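Local coordinates for protein TBC1 domain family member 22A (Homo sapiens, PDB 2QFZ) that probably acts as a GTPase-activating protein for Rab family proteins through its TBC domain, the part of the protein present in this chain, at residues L153-F157 and C194-L199; C262-L266 and I322-L326; H279-V284 and A329-K333. One frame throughout, in Å; residues are numbered along the deposited sequence. Where two conformers were deposited one is given.

Contact 1 (L153-F157 and C194-L199); sequences LVTPF and CMSKLL
Segment 153-157 lies in helix 150-162 and 194-199 in helix 181-200. The first kinks at Pro156, whose N makes no bond to the turn before. The axes approach to 9.8 Å, with N-to-C directions at 130°. Val154 and Met195 have the nearest CA atoms, 6.3 Å apart. Phe157, chi1 m and chi2 -68°, points its CB toward the other helix. One ring face lies against the backbone at Cys194 C and Met195 N. Phe157 CE2 is 3.7 Å from Met195 CA, and Phe157 CD1 is 3.6 Å from Cys194 CB. At the ring edge, Leu198 (t, t) brings its CD1 to 3.6 Å from Phe157 CE2. Met195, chi1 and chi2 t, brings its SD to 3.4 Å from Val154 CG2; chi3 is p. Leu153, m and t, places CD1 4.1 Å from Leu198 CD2 and 4.0 Å from Leu199 CD2. No hydrogen bond crosses. Leu134 and Trp137 of helix 124-140 border the pair. This is apolar helix-helix packing in the core of the all-helical TBC domain.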
loop_
_atom_site.group_PDB
_atom_site.type_symbol
_atom_site.label_atom_id
_atom_site.label_comp_id
_atom_site.label_asym_id
_atom_site.label_seq_id
_atom_site.Cartn_x
_atom_site.Cartn_y
_atom_site.Cartn_z
ATOM N N LEU A 153 -1.302 -5.776 -1.315
ATOM C CA LEU A 153 -0.126 -4.914 -1.381
ATOM C C LEU A 153 0.675 -5.087 -2.686
ATOM O O LEU A 153 1.503 -4.237 -3.013
ATOM C CB LEU A 153 0.746 -5.096 -0.135
ATOM C CG LEU A 153 0.000 -5.040 1.197
ATOM C CD1 LEU A 153 0.970 -5.179 2.317
ATOM C CD2 LEU A 153 -0.826 -3.824 1.389
ATOM N N VAL A 154 0.405 -6.155 -3.451
ATOM C CA VAL A 154 1.023 -6.345 -4.770
ATOM C C VAL A 154 0.485 -5.317 -5.779
ATOM O O VAL A 154 1.221 -4.817 -6.611
ATOM C CB VAL A 154 0.749 -7.787 -5.358
ATOM C CG1 VAL A 154 1.372 -7.937 -6.783
ATOM C CG2 VAL A 154 1.265 -8.885 -4.433
ATOM N N THR A 155 -0.814 -5.028 -5.705
ATOM C CA THR A 155 -1.526 -4.295 -6.784
ATOM C C THR A 155 -1.015 -2.876 -7.098
ATOM O O THR A 155 -0.875 -2.527 -8.256
ATOM C CB THR A 155 -3.068 -4.277 -6.507
ATOM O OG1 THR A 155 -3.485 -5.605 -6.161
ATOM C CG2 THR A 155 -3.871 -3.755 -7.705
ATOM N N PRO A 156 -0.757 -2.032 -6.078
ATOM C CA PRO A 156 -0.277 -0.720 -6.450
ATOM C C PRO A 156 1.099 -0.700 -7.154
ATOM O O PRO A 156 1.287 0.035 -8.113
ATOM C CB PRO A 156 -0.240 0.010 -5.113
ATOM C CG PRO A 156 -1.204 -0.776 -4.272
ATOM C CD PRO A 156 -0.945 -2.132 -4.628
ATOM N N PHE A 157 2.048 -1.496 -6.695
ATOM C CA PHE A 157 3.336 -1.577 -7.390
ATOM C C PHE A 157 3.141 -2.054 -8.868
ATOM O O PHE A 157 3.667 -1.483 -9.802
ATOM C CB PHE A 157 4.270 -2.489 -6.606
ATOM C CG PHE A 157 4.637 -1.959 -5.262
ATOM C CD1 PHE A 157 5.440 -0.841 -5.155
ATOM C CD2 PHE A 157 4.186 -2.557 -4.112
ATOM C CE1 PHE A 157 5.814 -0.331 -3.912
ATOM C CE2 PHE A 157 4.553 -2.041 -2.855
ATOM C CZ PHE A 157 5.375 -0.942 -2.767
ATOM N N CYS A 194 10.001 -4.224 -4.544
ATOM C CA CYS A 194 9.399 -3.036 -3.930
ATOM C C CYS A 194 8.356 -3.398 -2.883
ATOM O O CYS A 194 8.375 -2.833 -1.795
ATOM C CB CYS A 194 8.863 -2.095 -5.015
ATOM S SG CYS A 194 10.230 -1.219 -5.874
ATOM N N MET A 195 7.512 -4.379 -3.182
ATOM C CA MET A 195 6.641 -5.000 -2.174
ATOM C C MET A 195 7.422 -5.571 -0.991
ATOM O O MET A 195 7.059 -5.322 0.151
ATOM C CB MET A 195 5.757 -6.083 -2.793
ATOM C CG MET A 195 4.572 -6.512 -1.950
ATOM S SD MET A 195 3.903 -8.162 -2.359
ATOM C CE MET A 195 5.352 -9.222 -1.974
ATOM N N SER A 196 8.516 -6.290 -1.252
ATOM C CA SER A 196 9.376 -6.783 -0.175
ATOM C C SER A 196 9.889 -5.692 0.750
ATOM O O SER A 196 9.935 -5.875 1.948
ATOM C CB SER A 196 10.566 -7.606 -0.708
ATOM O OG SER A 196 10.097 -8.795 -1.288
ATOM N N LYS A 197 10.256 -4.565 0.181
ATOM C CA LYS A 197 10.751 -3.427 0.914
ATOM C C LYS A 197 9.650 -2.803 1.824
ATOM O O LYS A 197 9.871 -2.529 3.009
ATOM C CB LYS A 197 11.291 -2.404 -0.103
ATOM C CG LYS A 197 12.566 -1.753 0.272
ATOM C CD LYS A 197 13.762 -2.535 -0.251
ATOM C CE LYS A 197 15.089 -1.965 0.281
ATOM N NZ LYS A 197 16.233 -2.960 0.161
ATOM N N LEU A 198 8.479 -2.561 1.249
ATOM C CA LEU A 198 7.290 -2.215 2.029
ATOM C C LEU A 198 7.085 -3.189 3.213
ATOM O O LEU A 198 6.930 -2.769 4.337
ATOM C CB LEU A 198 6.074 -2.234 1.122
ATOM C CG LEU A 198 4.726 -1.724 1.683
ATOM C CD1 LEU A 198 3.664 -1.617 0.556
ATOM C CD2 LEU A 198 4.169 -2.644 2.772
ATOM N N LEU A 199 7.112 -4.491 2.955
ATOM C CA LEU A 199 6.851 -5.474 3.999
ATOM C C LEU A 199 7.920 -5.559 5.072
ATOM O O LEU A 199 7.600 -5.842 6.236
ATOM C CB LEU A 199 6.600 -6.853 3.398
ATOM C CG LEU A 199 5.283 -6.969 2.640
ATOM C CD1 LEU A 199 5.326 -8.111 1.633
ATOM C CD2 LEU A 199 4.164 -7.195 3.656
#

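Contact 2 (C262-L266 and I322-L326); sequences CTIRL and ISLLL
Segment 262-266 lies on helix 260-270 and segment 322-326 on helix 319-335. Both are regular helix, with Leu266 N bonded to Cys262 O at 3.0 Å and Leu326 N to Ile322 O at 2.9 Å. The axes come within 10.5 Å and cross at -42°; the two helix segments point broadly the same way. Cys262 and Ile322 have the nearest CA atoms, 6.6 Å apart.

Apolar packing dominates. Ile322, m and m, points its CB toward the other helix. Ile322 CG1 is 3.8 Å from Cys262 CB, and Ile322 CG2 is 3.8 Å from Leu266 CD1. Leu266 has an off-well chi1 of -146° and chi2 p. This brings its end closer to the partner, with Leu266 CD1 4.0 Å from Leu326 CD2 and 4.4 Å from Leu325 CD2.

Arg265 adds its aliphatic chain and its guanidinium. With chi1 t and chi2 p, Arg265 CG packs 3.7 Å from Ile322 CG2, and Arg265 NH1 is 3.5 Å from Leu326 CD1. No hydrogen bond joins the segments. The polar ends are bonded within their own helices: Arg265 NH1 to Thr269 OG1, and Ser323 OG to Asp319 O.

This apolar packing joins helix 260-270 to helix 319-335 in the all-helical TBC domain fold. Helix 276-291 packs on Leu325 and Leu326 through Val284. Trp317, in a loop, touches Cys262 and Ile322. Thr263 and Ile264 meet helix 150-162.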
loop_
_atom_site.group_PDB
_atom_site.type_symbol
_atom_site.label_atom_id
_atom_site.label_comp_id
_atom_site.label_asym_id
_atom_site.label_seq_id
_atom_site.Cartn_x
_atom_site.Cartn_y
_atom_site.Cartn_z
ATOM N N CYS A 262 -6.889 5.952 -5.247
ATOM C CA CYS A 262 -6.605 6.631 -3.991
ATOM C C CYS A 262 -5.404 6.029 -3.237
ATOM O O CYS A 262 -4.633 6.754 -2.620
ATOM C CB CYS A 262 -7.866 6.633 -3.111
ATOM S SG CYS A 262 -9.161 7.627 -3.859
ATOM N N THR A 263 -5.290 4.712 -3.247
ATOM C CA THR A 263 -4.191 4.011 -2.539
ATOM C C THR A 263 -2.844 4.460 -3.206
ATOM O O THR A 263 -1.862 4.745 -2.534
ATOM C CB THR A 263 -4.372 2.475 -2.618
ATOM O OG1 THR A 263 -5.535 2.053 -1.863
ATOM C CG2 THR A 263 -3.084 1.680 -2.124
ATOM N N ILE A 264 -2.842 4.586 -4.529
ATOM C CA ILE A 264 -1.622 4.966 -5.246
ATOM C C ILE A 264 -1.181 6.347 -4.782
ATOM O O ILE A 264 -0.035 6.561 -4.435
ATOM C CB ILE A 264 -1.801 4.847 -6.819
ATOM C CG1 ILE A 264 -1.841 3.391 -7.183
ATOM C CG2 ILE A 264 -0.680 5.628 -7.564
ATOM C CD1 ILE A 264 -2.305 3.040 -8.637
ATOM N N ARG A 265 -2.114 7.292 -4.702
ATOM C CA ARG A 265 -1.782 8.610 -4.225
ATOM C C ARG A 265 -1.257 8.666 -2.756
ATOM O O ARG A 265 -0.223 9.303 -2.443
ATOM C CB ARG A 265 -2.982 9.530 -4.444
ATOM C CG ARG A 265 -2.831 10.919 -3.924
ATOM C CD ARG A 265 -1.564 11.656 -4.412
ATOM N NE ARG A 265 -1.463 12.886 -3.681
ATOM C CZ ARG A 265 -0.822 13.053 -2.536
ATOM N NH1 ARG A 265 -0.103 12.081 -1.974
ATOM N NH2 ARG A 265 -0.872 14.241 -1.947
ATOM N N LEU A 266 -1.999 8.014 -1.878
ATOM C CA LEU A 266 -1.640 7.773 -0.503
ATOM C C LEU A 266 -0.215 7.211 -0.376
ATOM O O LEU A 266 0.575 7.690 0.467
ATOM C CB LEU A 266 -2.659 6.797 0.093
ATOM C CG LEU A 266 -3.113 6.865 1.561
ATOM C CD1 LEU A 266 -3.837 8.155 1.913
ATOM C CD2 LEU A 266 -4.028 5.606 1.893
ATOM N N ILE A 322 -8.047 12.662 -0.857
ATOM C CA ILE A 322 -6.809 12.134 -0.291
ATOM C C ILE A 322 -5.846 13.181 0.256
ATOM O O ILE A 322 -5.278 12.970 1.334
ATOM C CB ILE A 322 -6.093 11.215 -1.305
ATOM C CG1 ILE A 322 -6.966 9.998 -1.575
ATOM C CG2 ILE A 322 -4.720 10.746 -0.758
ATOM C CD1 ILE A 322 -7.238 9.115 -0.272
ATOM N N SER A 323 -5.662 14.294 -0.469
ATOM C CA SER A 323 -4.834 15.420 -0.012
ATOM C C SER A 323 -5.347 15.987 1.296
ATOM O O SER A 323 -4.563 16.306 2.190
ATOM C CB SER A 323 -4.800 16.581 -1.045
ATOM O OG SER A 323 -4.558 16.089 -2.354
ATOM N N LEU A 324 -6.661 16.128 1.407
ATOM C CA LEU A 324 -7.272 16.548 2.675
ATOM C C LEU A 324 -7.022 15.541 3.792
ATOM O O LEU A 324 -6.571 15.918 4.871
ATOM C CB LEU A 324 -8.769 16.779 2.492
ATOM C CG LEU A 324 -9.117 18.024 1.664
ATOM N N LEU A 325 -7.270 14.254 3.530
ATOM C CA LEU A 325 -7.012 13.217 4.525
ATOM C C LEU A 325 -5.552 13.268 5.028
ATOM O O LEU A 325 -5.262 13.200 6.252
ATOM C CB LEU A 325 -7.366 11.839 3.942
ATOM C CG LEU A 325 -7.327 10.616 4.855
ATOM C CD1 LEU A 325 -8.388 10.790 5.981
ATOM C CD2 LEU A 325 -7.535 9.326 4.054
ATOM N N LEU A 326 -4.617 13.435 4.106
ATOM C CA LEU A 326 -3.208 13.472 4.495
ATOM C C LEU A 326 -2.854 14.734 5.291
ATOM O O LEU A 326 -1.998 14.682 6.207
ATOM C CB LEU A 326 -2.303 13.330 3.266
ATOM C CG LEU A 326 -2.242 11.957 2.601
ATOM C CD1 LEU A 326 -1.567 12.014 1.150
ATOM C CD2 LEU A 326 -1.517 10.962 3.498
#

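Contact 3 (H279-V284 and A329-K333); sequences HFHLYV and AYRLK
Segment 279-284 runs in helix 276-291, and segment 329-333 in helix 319-335. The axes approach to 8.6 Å, with 108° between their N-to-C directions, so the helices cross steeply. Val284 and Ala329 have the nearest CA atoms, only 4.8 Å apart. In 329-333, Lys333 N bonds to Ala329 O at 3.0 Å. In 279-284, Val284 N bonds to Phe280 O at 3.2 Å, while Leu282 N to His279 O, 3.0 Å, is weak.

Ala329 sits at the close point, its CB directed toward the other helix. Its small side chain permits the short approach. Ala329 CB is 3.7 Å from Val284 CG2 and 3.8 Å from Phe280 CZ, and Ala329 O is 3.6 Å from Tyr283 CB. This steep helix crossing joins helix 276-291 to the last helix, 319-335, of the all-helical TBC domain fold, and helix 211-227 also borders it through Leu223 and Ile227.

Tyr283, chi1 m and chi2 -81°, turns one ring face to the backbone of Lys333. Lys333 CA is 3.9 Å from the centroid of the Tyr283 ring, 28° off its normal, a CH-pi contact. Tyr283 CD1 is 4.3 Å from Leu332 CB. Phe280, chi1 t and chi2 50°, brings its CZ to 4.2 Å from Tyr330 CD1, near the plane of the tyrosine ring. Lys333, t and t at chi1 and chi2, extends back along 279-284. Lys333 CD is 4.0 Å from Phe280 CD1. Lys333 NZ lies 4.2 Å from His279 CE1, at the edge of the imidazole.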
loop_
_atom_site.group_PDB
_atom_site.type_symbol
_atom_site.label_atom_id
_atom_site.label_comp_id
_atom_site.label_asym_id
_atom_site.label_seq_id
_atom_site.Cartn_x
_atom_site.Cartn_y
_atom_site.Cartn_z
ATOM N N HIS A 279 4.200 3.906 10.708
ATOM C CA HIS A 279 3.891 4.869 11.762
ATOM C C HIS A 279 2.889 5.907 11.238
ATOM O O HIS A 279 1.800 6.049 11.787
ATOM C CB HIS A 279 5.209 5.524 12.217
ATOM C CG HIS A 279 5.058 6.602 13.252
ATOM N ND1 HIS A 279 5.498 7.900 13.045
ATOM C CD2 HIS A 279 4.568 6.571 14.521
ATOM C CE1 HIS A 279 5.267 8.621 14.131
ATOM N NE2 HIS A 279 4.707 7.838 15.042
ATOM N N PHE A 280 3.235 6.607 10.152
ATOM C CA PHE A 280 2.296 7.593 9.584
ATOM C C PHE A 280 0.908 7.007 9.276
ATOM O O PHE A 280 -0.079 7.689 9.473
ATOM C CB PHE A 280 2.853 8.292 8.356
ATOM C CG PHE A 280 2.149 9.576 8.019
ATOM C CD1 PHE A 280 1.939 10.556 8.994
ATOM C CD2 PHE A 280 1.665 9.803 6.738
ATOM C CE1 PHE A 280 1.265 11.738 8.698
ATOM C CE2 PHE A 280 1.014 11.010 6.421
ATOM C CZ PHE A 280 0.831 11.969 7.403
ATOM N N HIS A 281 0.859 5.759 8.802
ATOM C CA HIS A 281 -0.394 5.044 8.566
ATOM C C HIS A 281 -1.387 5.130 9.709
ATOM O O HIS A 281 -2.597 5.291 9.478
ATOM C CB HIS A 281 -0.149 3.559 8.171
ATOM C CG HIS A 281 -1.405 2.818 7.822
ATOM N ND1 HIS A 281 -2.177 3.149 6.735
ATOM C CD2 HIS A 281 -2.027 1.770 8.419
ATOM C CE1 HIS A 281 -3.256 2.387 6.711
ATOM N NE2 HIS A 281 -3.185 1.532 7.715
ATOM N N LEU A 282 -0.910 4.994 10.945
ATOM C CA LEU A 282 -1.764 5.152 12.125
ATOM C C LEU A 282 -2.566 6.460 12.124
ATOM O O LEU A 282 -3.737 6.462 12.387
ATOM C CB LEU A 282 -0.936 5.113 13.407
ATOM C CG LEU A 282 -0.115 3.881 13.749
ATOM C CD1 LEU A 282 0.041 3.796 15.255
ATOM C CD2 LEU A 282 -0.743 2.600 13.212
ATOM N N TYR A 283 -1.895 7.566 11.821
ATOM C CA TYR A 283 -2.507 8.898 11.814
ATOM C C TYR A 283 -3.461 9.078 10.672
ATOM O O TYR A 283 -4.383 9.828 10.814
ATOM C CB TYR A 283 -1.427 9.982 11.739
ATOM C CG TYR A 283 -0.563 9.938 12.936
ATOM C CD1 TYR A 283 -0.966 10.528 14.143
ATOM C CD2 TYR A 283 0.628 9.264 12.907
ATOM C CE1 TYR A 283 -0.155 10.438 15.308
ATOM C CE2 TYR A 283 1.440 9.177 14.055
ATOM C CZ TYR A 283 1.034 9.764 15.234
ATOM O OH TYR A 283 1.863 9.692 16.325
ATOM N N VAL A 284 -3.195 8.428 9.528
ATOM C CA VAL A 284 -4.123 8.419 8.407
ATOM C C VAL A 284 -5.406 7.669 8.807
ATOM O O VAL A 284 -6.539 8.096 8.457
ATOM C CB VAL A 284 -3.468 7.834 7.100
ATOM C CG1 VAL A 284 -4.511 7.681 5.966
ATOM C CG2 VAL A 284 -2.311 8.724 6.652
ATOM N N ALA A 329 -4.146 14.028 8.793
ATOM C CA ALA A 329 -3.202 13.041 9.394
ATOM C C ALA A 329 -1.951 13.736 9.913
ATOM O O ALA A 329 -1.488 13.471 11.037
ATOM C CB ALA A 329 -2.827 11.986 8.367
ATOM N N TYR A 330 -1.438 14.634 9.099
ATOM C CA TYR A 330 -0.244 15.383 9.402
ATOM C C TYR A 330 -0.444 16.272 10.641
ATOM O O TYR A 330 0.419 16.305 11.523
ATOM C CB TYR A 330 0.232 16.196 8.177
ATOM C CG TYR A 330 1.694 16.593 8.288
ATOM C CD1 TYR A 330 2.701 15.654 8.096
ATOM C CD2 TYR A 330 2.067 17.897 8.637
ATOM C CE1 TYR A 330 4.040 15.999 8.195
ATOM C CE2 TYR A 330 3.409 18.255 8.766
ATOM C CZ TYR A 330 4.394 17.298 8.554
ATOM O OH TYR A 330 5.738 17.625 8.678
ATOM N N ARG A 331 -1.585 16.949 10.717
ATOM C CA ARG A 331 -1.933 17.745 11.881
ATOM C C ARG A 331 -2.031 16.867 13.154
ATOM O O ARG A 331 -1.430 17.193 14.186
ATOM C CB ARG A 331 -3.241 18.484 11.649
ATOM C CG ARG A 331 -3.669 19.387 12.803
ATOM C CD ARG A 331 -5.032 20.065 12.591
ATOM N NE ARG A 331 -6.147 19.141 12.513
ATOM C CZ ARG A 331 -6.719 18.468 13.543
ATOM N NH1 ARG A 331 -6.297 18.594 14.789
ATOM N NH2 ARG A 331 -7.751 17.637 13.308
ATOM N N LEU A 332 -2.794 15.770 13.067
ATOM C CA LEU A 332 -2.969 14.843 14.198
ATOM C C LEU A 332 -1.655 14.323 14.718
ATOM O O LEU A 332 -1.503 14.131 15.917
ATOM C CB LEU A 332 -3.871 13.666 13.840
ATOM C CG LEU A 332 -5.292 13.961 13.406
ATOM C CD1 LEU A 332 -5.991 12.654 13.031
ATOM C CD2 LEU A 332 -6.027 14.706 14.514
ATOM N N LYS A 333 -0.691 14.129 13.827
ATOM C CA LYS A 333 0.684 13.752 14.214
ATOM C C LYS A 333 1.307 14.715 15.233
ATOM O O LYS A 333 2.042 14.293 16.145
ATOM C CB LYS A 333 1.537 13.650 12.955
ATOM C CG LYS A 333 2.910 13.079 13.087
ATOM C CD LYS A 333 3.567 12.954 11.694
ATOM C CE LYS A 333 5.043 13.367 11.696
ATOM N NZ LYS A 333 5.978 12.339 12.319
#

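In the fold
Contact 1 closes before the other two open, while contacts 2 and 3 alternate their segments and share helix 319-335. Contacts 2 and 3 are about 12 Å apart between centres and form continuous packing. Leu326 CD2 is 3.9 Å from Phe280 CE2, and Leu325 CD2 is 3.9 Å from Val284 CG1. Contacts 1 and 2 are about 17 Å apart between centres but touch through Pro156 CG and Thr263 CG2 at 3.8 Å. Contacts 1 and 3 do not touch; their nearest atoms are about 9 Å apart. Helix 260-270 thus links the core packing of contact 1 to helices 276-291 and 319-335.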